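Local structure of stage II sporulation protein Q (Bacillus subtilis, 3TUF) at residues 127-132 against 165-170. The protein forms, together with SpoIIIAH, an intercellular channel between forespore and mother cell during sporulation, and takes part in forespore engulfment. Sequence-based numbering, arbitrary orientation.
Sequences TVYQSL and VHFEIR
Two neighbouring antiparallel strands run through the middle of the central sheet of the peptidase M23 fold here, 127-130 beside 165-170. Val128 and Glu168 make a hydrogen-bonded pair: the bond from Val128 N to Glu168 O is 2.8 Å, and Glu168 N returns one to Val128 O, arriving in the carbonyl plane on a lone pair. At the Gln130-His166 pair the grip is uneven, with His166 N well bonded to Gln130 O but the bond from Gln130 N to His166 O bent to 127° and weak.

The tight side is the apolar one, with Thr127, Tyr129 and Phe167. Phe167 lies alongside Tyr129, the ring planes inclined at 45°. Tyr129 CE2 comes 3.6 Å from Phe167 CE1. Thr127 CG2 crosses obliquely to the same ring carbon, 3.5 Å from Phe167 CE1. Tyr129 OH is hydrogen-bonded to Ser99 N, which helps fix the phenol ring, while Val96 packs against Tyr129, Leu132 and Val165.

The other face is polar and looser, and includes the contact's one partly exposed residue, Arg170. Arg170 NH1 is 4.1 Å from Val128 CG2 and forms a salt bridge with Glu168 OE1, so Glu168 has a second charged partner. Gln130 stretches its extended chain beside His166, amide and imidazole planes 35° apart, with Gln130 NE2 3.7 Å from His166 CD2. An alanine in place of Gln130 would probably leave the imidazole less well packed on that side, since the contacts of Gln130 CG, CD and NE2 would all go. From its other ring nitrogen, ND1, His166 bonds Asp85 OD1, so carboxylates at both nitrogens would probably favour a protonated imidazole. On the Glu168 side the bond is very short: His166 NE2 lies 2.5 Å from Glu168 OE2, which lies in the imidazole plane and accepts with its anti lone pair.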
ATOM      1  N   THR A 127     -12.745  28.225  20.221  1.00 44.33           N
ATOM      2  CA  THR A 127     -12.549  27.434  21.432  1.00 47.01           C
ATOM      3  C   THR A 127     -13.627  26.420  21.642  1.00 43.67           C
ATOM      4  O   THR A 127     -14.772  26.625  21.214  1.00 42.61           O
ATOM      5  CB  THR A 127     -12.524  28.308  22.704  1.00 47.60           C
ATOM      6  OG1 THR A 127     -13.422  29.429  22.562  1.00 51.32           O
ATOM      7  CG2 THR A 127     -11.163  28.774  22.964  1.00 48.94           C
ATOM      8  N   VAL A 128     -13.286  25.356  22.350  1.00 35.33           N
ATOM      9  CA  VAL A 128     -14.197  24.200  22.488  1.00 41.72           C
ATOM     10  C   VAL A 128     -14.306  23.823  23.957  1.00 46.61           C
ATOM     11  O   VAL A 128     -13.311  23.697  24.714  1.00 43.07           O
ATOM     12  CB  VAL A 128     -13.753  22.967  21.593  1.00 39.48           C
ATOM     13  CG1 VAL A 128     -14.685  21.708  21.730  1.00 37.20           C
ATOM     14  CG2 VAL A 128     -13.625  23.390  20.120  1.00 37.42           C
ATOM     15  N   TYR A 129     -15.549  23.672  24.373  1.00 38.01           N
ATOM     16  CA  TYR A 129     -15.830  23.327  25.745  1.00 36.23           C
ATOM     17  C   TYR A 129     -16.728  22.160  25.638  1.00 35.44           C
ATOM     18  O   TYR A 129     -17.724  22.204  24.871  1.00 33.39           O
ATOM     19  CB  TYR A 129     -16.582  24.470  26.386  1.00 33.83           C
ATOM     20  CG  TYR A 129     -15.956  25.821  26.091  1.00 28.72           C
ATOM     21  CD1 TYR A 129     -16.155  26.443  24.843  1.00 33.75           C
ATOM     22  CD2 TYR A 129     -15.158  26.466  27.044  1.00 32.96           C
ATOM     23  CE1 TYR A 129     -15.595  27.692  24.528  1.00 32.58           C
ATOM     24  CE2 TYR A 129     -14.558  27.739  26.748  1.00 29.40           C
ATOM     25  CZ  TYR A 129     -14.800  28.324  25.471  1.00 34.87           C
ATOM     26  OH  TYR A 129     -14.232  29.537  25.176  1.00 40.36           O
ATOM     27  N   GLN A 130     -16.428  21.126  26.410  1.00 28.02           N
ATOM     28  CA  GLN A 130     -17.022  19.839  26.146  1.00 33.78           C
ATOM     29  C   GLN A 130     -16.968  19.087  27.443  1.00 30.65           C
ATOM     30  O   GLN A 130     -16.237  19.482  28.309  1.00 33.54           O
ATOM     31  CB  GLN A 130     -16.207  19.189  25.015  1.00 35.02           C
ATOM     32  CG  GLN A 130     -15.661  17.828  25.333  1.00 35.53           C
ATOM     33  CD  GLN A 130     -14.967  17.164  24.175  1.00 38.50           C
ATOM     34  OE1 GLN A 130     -15.037  17.644  22.998  1.00 38.46           O
ATOM     35  NE2 GLN A 130     -14.272  16.034  24.494  1.00 36.12           N
ATOM     36  N   SER A 131     -17.747  18.016  27.609  1.00 35.29           N
ATOM     37  CA  SER A 131     -18.045  17.397  28.952  1.00 34.88           C
ATOM     38  C   SER A 131     -19.013  18.158  29.916  1.00 38.36           C
ATOM     39  O   SER A 131     -19.227  17.735  31.092  1.00 35.78           O
ATOM     40  CB  SER A 131     -16.802  16.950  29.706  1.00 32.59           C
ATOM     41  OG  SER A 131     -17.158  15.802  30.494  1.00 43.89           O
ATOM     42  N   LEU A 132     -19.601  19.256  29.399  1.00 37.19           N
ATOM     43  CA  LEU A 132     -20.624  20.038  30.089  1.00 36.86           C
ATOM     44  C   LEU A 132     -21.879  19.171  30.435  1.00 40.80           C
ATOM     45  O   LEU A 132     -22.305  18.285  29.621  1.00 40.96           O
ATOM     46  CB  LEU A 132     -21.030  21.218  29.204  1.00 35.43           C
ATOM     47  CG  LEU A 132     -19.861  22.078  28.710  1.00 34.14           C
ATOM     48  CD1 LEU A 132     -20.307  23.448  28.184  1.00 35.59           C
ATOM     49  CD2 LEU A 132     -18.895  22.295  29.819  1.00 36.36           C
ATOM     50  N   VAL A 165     -14.264  20.072  32.815  1.00 30.99           N
ATOM     51  CA  VAL A 165     -14.518  20.553  31.444  1.00 31.90           C
ATOM     52  C   VAL A 165     -13.292  20.240  30.572  1.00 41.37           C
ATOM     53  O   VAL A 165     -12.160  20.416  31.028  1.00 41.77           O
ATOM     54  CB  VAL A 165     -14.846  22.076  31.412  1.00 30.95           C
ATOM     55  CG1 VAL A 165     -13.705  22.922  32.075  1.00 24.75           C
ATOM     56  CG2 VAL A 165     -15.040  22.564  30.021  1.00 34.00           C
ATOM     57  N   HIS A 166     -13.499  19.732  29.354  1.00 39.92           N
ATOM     58  CA  HIS A 166     -12.433  19.661  28.391  1.00 32.13           C
ATOM     59  C   HIS A 166     -12.394  20.958  27.578  1.00 33.11           C
ATOM     60  O   HIS A 166     -13.408  21.386  27.043  1.00 36.81           O
ATOM     61  CB  HIS A 166     -12.676  18.507  27.445  1.00 36.11           C
ATOM     62  CG  HIS A 166     -11.583  18.307  26.420  1.00 39.83           C
ATOM     63  ND1 HIS A 166     -10.345  17.802  26.743  1.00 38.00           N
ATOM     64  CD2 HIS A 166     -11.554  18.536  25.086  1.00 35.98           C
ATOM     65  CE1 HIS A 166      -9.597  17.714  25.651  1.00 36.18           C
ATOM     66  NE2 HIS A 166     -10.302  18.170  24.633  1.00 35.60           N
ATOM     67  N   PHE A 167     -11.226  21.583  27.471  1.00 31.27           N
ATOM     68  CA  PHE A 167     -11.141  22.850  26.805  1.00 37.24           C
ATOM     69  C   PHE A 167     -10.063  22.856  25.698  1.00 32.07           C
ATOM     70  O   PHE A 167      -8.923  22.367  25.876  1.00 40.11           O
ATOM     71  CB  PHE A 167     -10.794  23.869  27.839  1.00 33.59           C
ATOM     72  CG  PHE A 167     -10.434  25.193  27.272  1.00 36.18           C
ATOM     73  CD1 PHE A 167     -11.388  25.948  26.631  1.00 33.06           C
ATOM     74  CD2 PHE A 167      -9.148  25.666  27.372  1.00 31.75           C
ATOM     75  CE1 PHE A 167     -11.102  27.184  26.079  1.00 32.58           C
ATOM     76  CE2 PHE A 167      -8.818  26.932  26.820  1.00 38.63           C
ATOM     77  CZ  PHE A 167      -9.804  27.698  26.162  1.00 29.93           C
ATOM     78  N   GLU A 168     -10.389  23.445  24.561  1.00 35.59           N
ATOM     79  CA  GLU A 168      -9.492  23.426  23.435  1.00 37.69           C
ATOM     80  C   GLU A 168      -9.466  24.786  22.759  1.00 38.96           C
ATOM     81  O   GLU A 168     -10.481  25.516  22.795  1.00 45.85           O
ATOM     82  CB  GLU A 168      -9.963  22.351  22.447  1.00 25.10           C
ATOM     83  CG  GLU A 168      -9.868  20.912  22.975  1.00 32.29           C
ATOM     84  CD  GLU A 168     -10.328  19.919  21.921  1.00 39.99           C
ATOM     85  OE1 GLU A 168     -10.638  20.407  20.786  1.00 39.10           O
ATOM     86  OE2 GLU A 168     -10.388  18.664  22.202  1.00 37.65           O
ATOM     87  N   ILE A 169      -8.307  25.137  22.176  1.00 39.32           N
ATOM     88  CA  ILE A 169      -8.178  26.349  21.343  1.00 47.56           C
ATOM     89  C   ILE A 169      -7.712  25.736  20.094  1.00 49.15           C
ATOM     90  O   ILE A 169      -6.804  24.868  20.158  1.00 54.66           O
ATOM     91  CB  ILE A 169      -7.007  27.327  21.721  1.00 47.81           C
ATOM     92  CG1 ILE A 169      -6.842  27.467  23.206  1.00 58.50           C
ATOM     93  CG2 ILE A 169      -7.167  28.709  21.121  1.00 50.22           C
ATOM     94  CD1 ILE A 169      -6.164  26.231  23.732  1.00 56.33           C
ATOM     95  N   ARG A 170      -8.319  26.172  18.984  1.00 48.21           N
ATOM     96  CA  ARG A 170      -8.015  25.692  17.642  1.00 52.43           C
ATOM     97  C   ARG A 170      -7.810  26.894  16.740  1.00 54.75           C
ATOM     98  O   ARG A 170      -8.511  27.923  16.889  1.00 57.50           O
ATOM     99  CB  ARG A 170      -9.162  24.837  17.073  1.00 41.58           C
ATOM    100  CG  ARG A 170      -9.667  23.761  18.020  1.00 46.01           C
ATOM    101  CD  ARG A 170     -10.531  22.761  17.379  1.00 51.23           C
ATOM    102  NE  ARG A 170      -9.782  21.526  17.435  1.00 66.69           N
ATOM    103  CZ  ARG A 170     -10.255  20.387  17.915  1.00 65.08           C
ATOM    104  NH1 ARG A 170     -11.542  20.343  18.324  1.00 64.17           N
ATOM    105  NH2 ARG A 170      -9.446  19.305  17.953  1.00 54.17           N
TER